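Local coordinates for protein Asp/Glu-specific dipeptidyl-peptidase (Flavobacterium psychrophilum, PDB 5JXF) that removes dipeptides from the N-terminus of oligopeptides as a serine protease of the S46 family, with strict specificity for Asp or Glu at P1, at residues C102-I107 with Q333-Y338; E128-N133 with R242-K247; D321-M324 with A329-I332; E614-G619 with F623-K628. One frame throughout, in Å; residues are numbered along the deposited sequence.

Contact 1: residues C102-I107 with Q333-Y338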
loop_
_atom_site.group_PDB
_atom_site.type_symbol
_atom_site.label_atom_id
_atom_site.label_comp_id
_atom_site.label_asym_id
_atom_site.label_seq_id
_atom_site.Cartn_x
_atom_site.Cartn_y
_atom_site.Cartn_z
ATOM N N CYS A 102 -14.386 21.136 -5.070
ATOM C CA CYS A 102 -15.021 22.423 -4.699
ATOM C C CYS A 102 -16.166 22.758 -5.664
ATOM O O CYS A 102 -17.243 23.195 -5.254
ATOM C CB CYS A 102 -14.014 23.568 -4.711
ATOM S SG CYS A 102 -12.572 23.339 -3.687
ATOM N N GLY A 103 -15.925 22.561 -6.955
ATOM C CA GLY A 103 -16.980 22.688 -7.943
ATOM C C GLY A 103 -17.998 21.555 -7.925
ATOM O O GLY A 103 -19.048 21.651 -8.574
ATOM N N PHE A 104 -17.694 20.488 -7.186
ATOM C CA PHE A 104 -18.455 19.223 -7.245
ATOM C C PHE A 104 -19.954 19.411 -6.985
ATOM O O PHE A 104 -20.795 18.957 -7.767
ATOM C CB PHE A 104 -17.862 18.232 -6.242
ATOM C CG PHE A 104 -18.191 16.776 -6.521
ATOM C CD1 PHE A 104 -17.566 16.091 -7.548
ATOM C CD2 PHE A 104 -19.094 16.088 -5.721
ATOM C CE1 PHE A 104 -17.860 14.757 -7.788
ATOM C CE2 PHE A 104 -19.387 14.750 -5.957
ATOM C CZ PHE A 104 -18.772 14.090 -6.991
ATOM N N ASP A 105 -20.284 20.100 -5.899
ATOM C CA ASP A 105 -21.679 20.313 -5.539
ATOM C C ASP A 105 -22.423 21.044 -6.660
ATOM O O ASP A 105 -23.565 20.705 -6.972
ATOM C CB ASP A 105 -21.788 21.089 -4.221
ATOM C CG ASP A 105 -23.223 21.201 -3.728
ATOM O OD1 ASP A 105 -23.806 20.145 -3.383
ATOM O OD2 ASP A 105 -23.769 22.328 -3.687
ATOM N N ALA A 106 -21.764 22.021 -7.279
ATOM C CA ALA A 106 -22.303 22.688 -8.462
ATOM C C ALA A 106 -22.432 21.738 -9.668
ATOM O O ALA A 106 -23.421 21.768 -10.399
ATOM C CB ALA A 106 -21.433 23.878 -8.828
ATOM N N ILE A 107 -21.429 20.903 -9.895
ATOM C CA ILE A 107 -21.520 19.942 -10.989
ATOM C C ILE A 107 -22.660 18.937 -10.767
ATOM O O ILE A 107 -23.463 18.694 -11.680
ATOM C CB ILE A 107 -20.190 19.189 -11.179
ATOM C CG1 ILE A 107 -19.117 20.160 -11.648
ATOM C CG2 ILE A 107 -20.349 18.082 -12.198
ATOM C CD1 ILE A 107 -17.753 19.794 -11.203
ATOM N N GLN A 333 -27.548 11.244 -7.243
ATOM C CA GLN A 333 -28.206 11.739 -6.043
ATOM C C GLN A 333 -27.249 11.909 -4.867
ATOM O O GLN A 333 -27.340 12.890 -4.113
ATOM C CB GLN A 333 -29.333 10.800 -5.627
ATOM C CG GLN A 333 -30.617 10.965 -6.399
ATOM C CD GLN A 333 -31.742 10.158 -5.793
ATOM O OE1 GLN A 333 -31.549 9.010 -5.380
ATOM N NE2 GLN A 333 -32.927 10.756 -5.725
ATOM N N TYR A 334 -26.340 10.949 -4.703
ATOM C CA TYR A 334 -25.582 10.863 -3.462
ATOM C C TYR A 334 -24.126 11.276 -3.588
ATOM O O TYR A 334 -23.423 11.347 -2.577
ATOM C CB TYR A 334 -25.676 9.440 -2.890
ATOM C CG TYR A 334 -26.920 9.242 -2.061
ATOM C CD1 TYR A 334 -28.137 8.934 -2.658
ATOM C CD2 TYR A 334 -26.886 9.393 -0.683
ATOM C CE1 TYR A 334 -29.290 8.770 -1.899
ATOM C CE2 TYR A 334 -28.032 9.227 0.084
ATOM C CZ TYR A 334 -29.227 8.919 -0.531
ATOM O OH TYR A 334 -30.355 8.769 0.233
ATOM N N ALA A 335 -23.692 11.572 -4.812
ATOM C CA ALA A 335 -22.287 11.845 -5.102
ATOM C C ALA A 335 -21.692 12.853 -4.135
ATOM O O ALA A 335 -20.715 12.565 -3.439
ATOM C CB ALA A 335 -22.130 12.344 -6.533
ATOM N N SER A 336 -22.313 14.026 -4.076
ATOM C CA SER A 336 -21.806 15.112 -3.256
ATOM C C SER A 336 -21.953 14.792 -1.783
ATOM O O SER A 336 -21.031 15.003 -0.997
ATOM C CB SER A 336 -22.534 16.416 -3.585
ATOM O OG SER A 336 -21.983 17.484 -2.848
ATOM N N LYS A 337 -23.119 14.283 -1.407
ATOM C CA LYS A 337 -23.370 13.962 -0.007
ATOM C C LYS A 337 -22.443 12.849 0.489
ATOM O O LYS A 337 -21.997 12.892 1.631
ATOM C CB LYS A 337 -24.837 13.570 0.211
ATOM C CG LYS A 337 -25.829 14.675 -0.136
ATOM C CD LYS A 337 -27.250 14.269 0.232
ATOM C CE LYS A 337 -27.684 13.024 -0.517
ATOM N NZ LYS A 337 -29.122 12.681 -0.302
ATOM N N TYR A 338 -22.144 11.866 -0.363
ATOM C CA TYR A 338 -21.228 10.782 0.014
ATOM C C TYR A 338 -19.790 11.288 0.189
ATOM O O TYR A 338 -19.153 11.013 1.208
ATOM C CB TYR A 338 -21.263 9.651 -1.024
ATOM C CG TYR A 338 -20.358 8.477 -0.698
ATOM C CD1 TYR A 338 -19.012 8.487 -1.053
ATOM C CD2 TYR A 338 -20.852 7.355 -0.042
ATOM C CE1 TYR A 338 -18.189 7.413 -0.763
ATOM C CE2 TYR A 338 -20.030 6.269 0.253
ATOM C CZ TYR A 338 -18.701 6.312 -0.102
ATOM O OH TYR A 338 -17.881 5.248 0.184
#

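Contact 2: residues E128-N133 with R242-K247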
loop_
_atom_site.group_PDB
_atom_site.type_symbol
_atom_site.label_atom_id
_atom_site.label_comp_id
_atom_site.label_asym_id
_atom_site.label_seq_id
_atom_site.Cartn_x
_atom_site.Cartn_y
_atom_site.Cartn_z
ATOM N N GLU A 128 -21.657 32.257 -23.096
ATOM C CA GLU A 128 -23.094 32.257 -22.814
ATOM C C GLU A 128 -23.599 30.875 -22.433
ATOM O O GLU A 128 -24.717 30.729 -21.929
ATOM C CB GLU A 128 -23.882 32.783 -24.013
ATOM C CG GLU A 128 -23.593 34.230 -24.339
ATOM C CD GLU A 128 -22.327 34.407 -25.166
ATOM O OE1 GLU A 128 -21.652 33.399 -25.468
ATOM O OE2 GLU A 128 -22.000 35.564 -25.506
ATOM N N ASP A 129 -22.771 29.864 -22.680
ATOM C CA ASP A 129 -23.107 28.493 -22.321
ATOM C C ASP A 129 -22.776 28.213 -20.865
ATOM O O ASP A 129 -23.103 27.152 -20.341
ATOM C CB ASP A 129 -22.358 27.505 -23.216
ATOM C CG ASP A 129 -22.563 27.787 -24.696
ATOM O OD1 ASP A 129 -23.596 28.395 -25.059
ATOM O OD2 ASP A 129 -21.675 27.419 -25.494
ATOM N N GLU A 130 -22.110 29.159 -20.213
ATOM C CA GLU A 130 -21.675 28.935 -18.850
ATOM C C GLU A 130 -22.896 28.840 -17.943
ATOM O O GLU A 130 -23.878 29.528 -18.155
ATOM C CB GLU A 130 -20.707 30.032 -18.429
ATOM C CG GLU A 130 -19.537 30.127 -19.401
ATOM C CD GLU A 130 -18.601 31.285 -19.131
ATOM O OE1 GLU A 130 -18.928 32.124 -18.265
ATOM O OE2 GLU A 130 -17.534 31.358 -19.789
ATOM N N LEU A 131 -22.852 27.939 -16.971
ATOM C CA LEU A 131 -24.043 27.625 -16.193
ATOM C C LEU A 131 -24.125 28.421 -14.890
ATOM O O LEU A 131 -23.283 28.298 -14.004
ATOM C CB LEU A 131 -24.114 26.125 -15.887
ATOM C CG LEU A 131 -23.903 25.131 -17.029
ATOM C CD1 LEU A 131 -24.127 23.712 -16.531
ATOM C CD2 LEU A 131 -24.811 25.442 -18.209
ATOM N N PRO A 132 -25.162 29.247 -14.778
ATOM C CA PRO A 132 -25.484 30.009 -13.568
ATOM C C PRO A 132 -25.620 29.114 -12.344
ATOM O O PRO A 132 -26.165 28.014 -12.447
ATOM C CB PRO A 132 -26.827 30.649 -13.911
ATOM C CG PRO A 132 -26.797 30.783 -15.395
ATOM C CD PRO A 132 -26.069 29.566 -15.892
ATOM N N ASN A 133 -25.138 29.574 -11.200
ATOM C CA ASN A 133 -25.268 28.793 -9.988
ATOM C C ASN A 133 -25.960 29.561 -8.869
ATOM O O ASN A 133 -25.399 30.508 -8.325
ATOM C CB ASN A 133 -23.891 28.313 -9.537
ATOM C CG ASN A 133 -23.224 27.431 -10.580
ATOM O OD1 ASN A 133 -23.709 26.346 -10.864
ATOM N ND2 ASN A 133 -22.112 27.889 -11.144
ATOM N N ARG A 242 -16.456 31.344 -13.744
ATOM C CA ARG A 242 -16.188 32.716 -14.172
ATOM C C ARG A 242 -17.009 33.698 -13.338
ATOM O O ARG A 242 -18.211 33.527 -13.194
ATOM C CB ARG A 242 -16.487 32.926 -15.656
ATOM C CG ARG A 242 -16.109 34.339 -16.124
ATOM C CD ARG A 242 -16.584 34.647 -17.519
ATOM N NE ARG A 242 -16.225 33.582 -18.450
ATOM C CZ ARG A 242 -15.014 33.440 -18.979
ATOM N NH1 ARG A 242 -14.047 34.293 -18.655
ATOM N NH2 ARG A 242 -14.771 32.437 -19.816
ATOM N N VAL A 243 -16.346 34.696 -12.769
ATOM C CA VAL A 243 -17.026 35.655 -11.912
ATOM C C VAL A 243 -17.682 36.708 -12.823
ATOM O O VAL A 243 -17.069 37.187 -13.767
ATOM C CB VAL A 243 -16.060 36.325 -10.919
ATOM C CG1 VAL A 243 -16.813 37.340 -10.013
ATOM C CG2 VAL A 243 -15.336 35.292 -10.082
ATOM N N TYR A 244 -18.938 37.033 -12.560
ATOM C CA TYR A 244 -19.649 38.033 -13.361
ATOM C C TYR A 244 -19.994 39.239 -12.502
ATOM O O TYR A 244 -20.182 39.100 -11.284
ATOM C CB TYR A 244 -20.917 37.436 -13.966
ATOM C CG TYR A 244 -20.671 36.652 -15.230
ATOM C CD1 TYR A 244 -20.122 35.363 -15.190
ATOM C CD2 TYR A 244 -20.992 37.194 -16.465
ATOM C CE1 TYR A 244 -19.903 34.657 -16.355
ATOM C CE2 TYR A 244 -20.771 36.504 -17.628
ATOM C CZ TYR A 244 -20.228 35.237 -17.575
ATOM O OH TYR A 244 -20.019 34.574 -18.753
ATOM N N ALA A 245 -20.090 40.413 -13.126
ATOM C CA ALA A 245 -20.366 41.653 -12.392
ATOM C C ALA A 245 -21.312 42.565 -13.177
ATOM O O ALA A 245 -21.543 42.317 -14.354
ATOM C CB ALA A 245 -19.066 42.370 -12.087
ATOM N N ASN A 246 -21.878 43.604 -12.543
ATOM C CA ASN A 246 -22.733 44.527 -13.310
ATOM C C ASN A 246 -21.897 45.523 -14.107
ATOM O O ASN A 246 -20.674 45.412 -14.153
ATOM C CB ASN A 246 -23.744 45.283 -12.419
ATOM C CG ASN A 246 -23.094 46.083 -11.300
ATOM O OD1 ASN A 246 -21.917 46.433 -11.360
ATOM N ND2 ASN A 246 -23.889 46.423 -10.286
ATOM N N LYS A 247 -22.544 46.513 -14.727
ATOM C CA LYS A 247 -21.818 47.391 -15.642
ATOM C C LYS A 247 -20.812 48.303 -14.935
ATOM O O LYS A 247 -20.001 48.958 -15.581
ATOM C CB LYS A 247 -22.805 48.199 -16.495
ATOM C CG LYS A 247 -23.330 47.374 -17.687
ATOM C CD LYS A 247 -24.023 48.215 -18.751
#

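Contact 3: residues D321-M324 with A329-I332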
loop_
_atom_site.group_PDB
_atom_site.type_symbol
_atom_site.label_atom_id
_atom_site.label_comp_id
_atom_site.label_asym_id
_atom_site.label_seq_id
_atom_site.Cartn_x
_atom_site.Cartn_y
_atom_site.Cartn_z
ATOM N N ASP A 321 -22.460 3.324 -0.391
ATOM C CA ASP A 321 -21.596 2.788 -1.441
ATOM C C ASP A 321 -22.290 1.667 -2.233
ATOM O O ASP A 321 -22.265 1.658 -3.468
ATOM C CB ASP A 321 -20.284 2.275 -0.838
ATOM C CG ASP A 321 -19.154 2.189 -1.863
ATOM O OD1 ASP A 321 -19.125 3.012 -2.811
ATOM O OD2 ASP A 321 -18.294 1.289 -1.716
ATOM N N GLY A 322 -22.929 0.747 -1.517
ATOM C CA GLY A 322 -23.638 -0.359 -2.140
ATOM C C GLY A 322 -24.645 0.087 -3.187
ATOM O O GLY A 322 -24.603 -0.361 -4.332
ATOM N N PHE A 323 -25.547 0.982 -2.800
ATOM C CA PHE A 323 -26.586 1.456 -3.710
ATOM C C PHE A 323 -26.036 2.259 -4.888
ATOM O O PHE A 323 -26.619 2.254 -5.974
ATOM C CB PHE A 323 -27.609 2.307 -2.959
ATOM C CG PHE A 323 -28.549 1.515 -2.099
ATOM C CD1 PHE A 323 -28.253 1.267 -0.771
ATOM C CD2 PHE A 323 -29.733 1.022 -2.623
ATOM C CE1 PHE A 323 -29.121 0.546 0.019
ATOM C CE2 PHE A 323 -30.605 0.299 -1.840
ATOM C CZ PHE A 323 -30.298 0.057 -0.517
ATOM N N MET A 324 -24.923 2.952 -4.671
ATOM C CA MET A 324 -24.356 3.817 -5.702
ATOM C C MET A 324 -23.531 3.043 -6.742
ATOM O O MET A 324 -23.433 3.463 -7.892
ATOM C CB MET A 324 -23.493 4.900 -5.064
ATOM C CG MET A 324 -24.253 5.805 -4.111
ATOM S SD MET A 324 -23.135 6.761 -3.072
ATOM C CE MET A 324 -22.390 7.825 -4.289
ATOM N N ALA A 329 -28.195 6.553 -11.164
ATOM C CA ALA A 329 -29.173 7.567 -10.779
ATOM C C ALA A 329 -29.079 7.876 -9.283
ATOM O O ALA A 329 -29.221 9.033 -8.861
ATOM C CB ALA A 329 -30.579 7.110 -11.148
ATOM N N ILE A 330 -28.836 6.830 -8.493
ATOM C CA ILE A 330 -28.607 6.957 -7.058
ATOM C C ILE A 330 -27.212 7.545 -6.809
ATOM O O ILE A 330 -27.001 8.282 -5.841
ATOM C CB ILE A 330 -28.770 5.589 -6.341
ATOM C CG1 ILE A 330 -30.224 5.119 -6.424
ATOM C CG2 ILE A 330 -28.339 5.663 -4.884
ATOM C CD1 ILE A 330 -30.522 3.884 -5.606
ATOM N N LYS A 331 -26.269 7.247 -7.700
ATOM C CA LYS A 331 -24.941 7.853 -7.619
ATOM C C LYS A 331 -24.972 9.368 -7.883
ATOM O O LYS A 331 -24.211 10.123 -7.279
ATOM C CB LYS A 331 -23.972 7.180 -8.594
ATOM C CG LYS A 331 -22.515 7.546 -8.342
ATOM C CD LYS A 331 -21.577 6.993 -9.404
ATOM C CE LYS A 331 -20.131 7.160 -8.965
ATOM N NZ LYS A 331 -19.166 6.684 -9.998
ATOM N N ILE A 332 -25.835 9.810 -8.791
ATOM C CA ILE A 332 -25.958 11.239 -9.079
ATOM C C ILE A 332 -26.628 11.947 -7.894
ATOM O O ILE A 332 -26.311 13.093 -7.575
ATOM C CB ILE A 332 -26.764 11.492 -10.375
ATOM C CG1 ILE A 332 -26.023 10.936 -11.585
ATOM C CG2 ILE A 332 -27.027 12.976 -10.579
ATOM C CD1 ILE A 332 -26.736 11.187 -12.881
#

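Contact 4: residues E614-G619 with F623-K628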
loop_
_atom_site.group_PDB
_atom_site.type_symbol
_atom_site.label_atom_id
_atom_site.label_comp_id
_atom_site.label_asym_id
_atom_site.label_seq_id
_atom_site.Cartn_x
_atom_site.Cartn_y
_atom_site.Cartn_z
ATOM N N GLU A 614 -0.358 3.097 -14.300
ATOM C CA GLU A 614 -0.051 1.969 -13.412
ATOM C C GLU A 614 -1.255 1.604 -12.536
ATOM O O GLU A 614 -1.477 0.439 -12.226
ATOM C CB GLU A 614 1.150 2.288 -12.512
ATOM C CG GLU A 614 2.511 2.356 -13.202
ATOM C CD GLU A 614 3.635 2.758 -12.240
ATOM O OE1 GLU A 614 3.338 3.393 -11.201
ATOM O OE2 GLU A 614 4.814 2.437 -12.519
ATOM N N LYS A 615 -2.043 2.608 -12.149
ATOM C CA LYS A 615 -3.208 2.402 -11.282
ATOM C C LYS A 615 -4.488 2.060 -12.063
ATOM O O LYS A 615 -5.513 1.720 -11.470
ATOM C CB LYS A 615 -3.451 3.656 -10.419
ATOM C CG LYS A 615 -2.339 3.985 -9.426
ATOM C CD LYS A 615 -2.707 5.221 -8.592
ATOM C CE LYS A 615 -1.615 5.594 -7.595
ATOM N NZ LYS A 615 -1.927 6.864 -6.885
ATOM N N TYR A 616 -4.422 2.160 -13.388
ATOM C CA TYR A 616 -5.588 1.965 -14.252
ATOM C C TYR A 616 -6.205 0.579 -14.069
ATOM O O TYR A 616 -5.502 -0.426 -14.084
ATOM C CB TYR A 616 -5.186 2.186 -15.715
ATOM C CG TYR A 616 -6.238 1.859 -16.753
ATOM C CD1 TYR A 616 -7.566 2.222 -16.574
ATOM C CD2 TYR A 616 -5.889 1.199 -17.934
ATOM C CE1 TYR A 616 -8.526 1.933 -17.537
ATOM C CE2 TYR A 616 -6.843 0.895 -18.906
ATOM C CZ TYR A 616 -8.158 1.263 -18.703
ATOM O OH TYR A 616 -9.104 0.969 -19.656
ATOM N N ILE A 617 -7.514 0.543 -13.848
ATOM C CA ILE A 617 -8.258 -0.707 -13.836
ATOM C C ILE A 617 -9.483 -0.503 -14.704
ATOM O O ILE A 617 -10.352 0.310 -14.371
ATOM C CB ILE A 617 -8.692 -1.131 -12.431
ATOM C CG1 ILE A 617 -7.483 -1.272 -11.505
ATOM C CG2 ILE A 617 -9.468 -2.445 -12.495
ATOM C CD1 ILE A 617 -7.856 -1.519 -10.047
ATOM N N PRO A 618 -9.540 -1.208 -15.844
ATOM C CA PRO A 618 -10.626 -1.037 -16.812
ATOM C C PRO A 618 -12.006 -1.159 -16.178
ATOM O O PRO A 618 -12.280 -2.118 -15.462
ATOM C CB PRO A 618 -10.368 -2.165 -17.813
ATOM C CG PRO A 618 -8.892 -2.293 -17.805
ATOM C CD PRO A 618 -8.476 -2.077 -16.370
ATOM N N GLY A 619 -12.844 -0.147 -16.403
ATOM C CA GLY A 619 -14.224 -0.157 -15.940
ATOM C C GLY A 619 -14.414 -0.154 -14.435
ATOM O O GLY A 619 -15.512 -0.404 -13.947
ATOM N N PHE A 623 -10.793 3.572 -10.332
ATOM C CA PHE A 623 -9.575 3.750 -11.121
ATOM C C PHE A 623 -9.735 3.513 -12.620
ATOM O O PHE A 623 -8.739 3.286 -13.309
ATOM C CB PHE A 623 -8.462 2.830 -10.610
ATOM C CG PHE A 623 -8.032 3.108 -9.198
ATOM C CD1 PHE A 623 -7.078 4.079 -8.923
ATOM C CD2 PHE A 623 -8.570 2.390 -8.145
ATOM C CE1 PHE A 623 -6.664 4.334 -7.611
ATOM C CE2 PHE A 623 -8.163 2.634 -6.829
ATOM C CZ PHE A 623 -7.207 3.619 -6.570
ATOM N N ASP A 624 -10.958 3.563 -13.136
ATOM C CA ASP A 624 -11.132 3.571 -14.592
ATOM C C ASP A 624 -10.570 4.886 -15.154
ATOM O O ASP A 624 -10.514 5.887 -14.447
ATOM C CB ASP A 624 -12.609 3.395 -14.961
ATOM C CG ASP A 624 -12.829 3.144 -16.441
ATOM O OD1 ASP A 624 -11.845 2.915 -17.184
ATOM O OD2 ASP A 624 -14.004 3.150 -16.858
ATOM N N VAL A 625 -10.117 4.863 -16.405
ATOM C CA VAL A 625 -9.584 6.053 -17.071
ATOM C C VAL A 625 -10.415 6.327 -18.315
ATOM O O VAL A 625 -10.828 5.391 -18.983
ATOM C CB VAL A 625 -8.089 5.885 -17.468
ATOM C CG1 VAL A 625 -7.584 7.108 -18.224
ATOM C CG2 VAL A 625 -7.228 5.646 -16.243
ATOM N N PRO A 626 -10.709 7.606 -18.605
ATOM C CA PRO A 626 -11.399 7.917 -19.861
ATOM C C PRO A 626 -10.616 7.453 -21.084
ATOM O O PRO A 626 -9.388 7.304 -21.027
ATOM C CB PRO A 626 -11.504 9.440 -19.837
ATOM C CG PRO A 626 -11.510 9.786 -18.406
ATOM C CD PRO A 626 -10.595 8.794 -17.741
ATOM N N LYS A 627 -11.334 7.251 -22.185
ATOM C CA LYS A 627 -10.752 6.665 -23.385
ATOM C C LYS A 627 -9.778 7.659 -24.019
ATOM O O LYS A 627 -8.678 7.278 -24.428
ATOM C CB LYS A 627 -11.854 6.251 -24.372
ATOM C CG LYS A 627 -11.361 5.890 -25.767
ATOM C CD LYS A 627 -10.301 4.800 -25.672
ATOM C CE LYS A 627 -9.167 4.992 -26.651
ATOM N NZ LYS A 627 -7.910 4.233 -26.281
ATOM N N LYS A 628 -10.176 8.930 -24.062
ATOM C CA LYS A 628 -9.380 9.979 -24.701
ATOM C C LYS A 628 -8.033 10.189 -24.002
ATOM O O LYS A 628 -7.028 10.482 -24.642
ATOM C CB LYS A 628 -10.189 11.292 -24.733
ATOM C CG LYS A 628 -9.450 12.535 -25.234
ATOM C CD LYS A 628 -9.017 12.391 -26.669
ATOM C CE LYS A 628 -8.170 13.562 -27.151
ATOM N NZ LYS A 628 -8.963 14.778 -27.452
#

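Contact 1: residues C102-I107 with Q333-Y338
The hydroxyl OG of Ser336 donates to Asp105 OD1 over 3.3 Å, reaching the lone pair of that oxygen that faces away from OD2. It is the one hydrogen bond between residues 102-107 and 333-338. Both groups swing into place in the same way, with Ser336 OG trans to its own backbone N (chi1 -176°) and Asp105 CG likewise trans, and the bond lies at the solvent-facing side of the contact, since Asp105 is exposed. Deeper in, the Phe104 ring presents its edge to the partner helix. Its CE2 comes within 3.5 Å of Ala335 C, close to the ring plane, and lies 3.7 Å from Ala335 CB, while CD2 packs against Ser336 CA at 3.8 Å. The two helices, 100-109 and 328-357, run nearly antiparallel at this point, at 154° with local axes 9.2 Å apart, and small residues on the second helix admit the ring. Helix 100-109 carries in its first turn His101, assigned by similarity to the charge relay, and the Phe104 side chain lies about 5 Å from that of His101 and about 7 Å from the bound arginine, so the contact sets the long helix beside the catalytic region of this S46 peptidase. Replacing Phe104 with an alanine would probably leave a gap beside Ala335 and Ser336 and loosen the seating of helix 328-357 on the helix that bears His101. Leu118 of helix 117-120 touches both Phe104 and Ala335, while the ring of His100 meets that of Phe104 with planes at about 70°.

Contact 2: residues E128-N133 with R242-K247
Glu130 sets its carboxylate edge to edge with the guanidinium of Arg242, nearly in one plane (13° apart), and stands steeply to the Tyr244 ring, at 80°. The setting is a loop laid beside a strand: residues 128-133 lead toward strand 138-146, while Arg242 and Tyr244, two apart on strand 239-245 of the large antiparallel sheet, reach toward the loop from the same side of their strand. Arg242 approaches side-on, NE and NH2 both donating to Glu130 OE2, at 2.9 Å from NE and 3.0 Å from NH2. OE2 lies in the guanidinium plane and receives both on its syn side. A bend in the arginine chain at chi3 turns this edge to the acid, and a weak third bond runs from NE to OE1. The remaining NH1 is held by Glu722 in a salt bridge and by the carbonyl of Lys93, so the arginine joins the loop to two further parts of the chain. All three residues are buried, and the paired charges are likely to offset one another there. Tyr244 OH donates to Glu130 OE1 over 2.7 Å, arriving from above the carboxylate plane, 53° out of it.

Contact 3: residues D321-M324 with A329-I332
Met324 runs across Lys331 at about a right angle, and its side chain can be followed outward from the backbone. CB lies 4.2 Å from Lys331 CA. CG, placed trans to the carbonyl carbon (chi1 -60°), packs 4.1 Å from Ile330 O and 4.2 Å from the Ile330 methyl CG2. SD then carries the chain on toward Tyr334 and Tyr338, one and two turns further along the same helix as Lys331. The bend at chi3 (67°) brings the terminal CE back to Lys331, 4.1 Å from its CG. The backbone joins in as well, for Met324 O rests 3.8 Å from Lys331 CB. On the other flank, Phe323 touches Ile330 through CB, 3.9 Å from CG2, while its ring leads away to Thr461, Val462 and Lys465 of helix 460-477. With an alanine in place of Met324, the aliphatic part of Lys331 and the tyrosines near the sulfur would probably lose their filler, leaving a gap at the helix junction. Helices 295-325 and 328-357 are separated by a very short connection, and these residues pack in the corner of the resulting helical hairpin. Lys331 extends past the methionine and makes a cation-pi contact with Tyr621. Between residues 321-324 and 329-332 the attraction is apolar and van der Waals in kind, implying that fit of shape holds this corner.

Contact 4: residues E614-G619 with F623-K628
The Tyr616 ring overlaps the side chain of Val625, whose CG2 lies 3.5 Å from CD1, and runs alongside Asp624. Ring and carboxylate point the same way with planes 17° apart, and Asp624 OD1 meets the ring edge 3.5 Å from CE1. Tyr616 CG stands trans to its backbone N (chi1 173°), which carries the ring along Asp624 and Val625. The other branch of the contact is Phe623: its CB sits 3.3 Å from Lys615 O, and CD1 lies 3.9 Å from Lys615 CB. The aliphatic chain of the lysine passes the ring as far as CD, and its end then leads away, NZ bound by Asp227 in a salt bridge and by His234 and the carbonyl of Pro232. Backbone adds one hydrogen bond, nearly straight at 172°, from Ile617 N to Phe623 O over 3.1 Å; the donor sits well above the carbonyl plane. Tyr616 CA-H shares the acceptor Phe623 O, and Asp624 CA-H meets Ile617 O. At the far end Gly619 N lies 3.3 Å from Asp624 CG, with the glycine at positive phi. Glu614, outside the contact itself, makes a salt bridge to Lys357 of the second subunit. The arrangement is a compact surface loop folding back between helix 609-615 and helix 627-635, with Pro626 at the N-cap position of the latter.

From the N terminus, residues 102-107 come first, just after His101, and wait more than two hundred residues for their partner on helix 328-357; contact 1 thus closes the longest of the four loops. Contacts 2 and 3 both fall within it, in series: contact 2 joins a loop to strand 239-245 of the antiparallel sheet, and contact 3 then closes the short turn between helices 295-325 and 328-357. Contact 1 touches both, through Ala106 on Asn133 and through Tyr334 and Tyr338 on Met324, and shares helix 328-357 with contact 3. Contact 4 follows later, a local loop between two helices, touching none of the others. No two contacts cross along the chain.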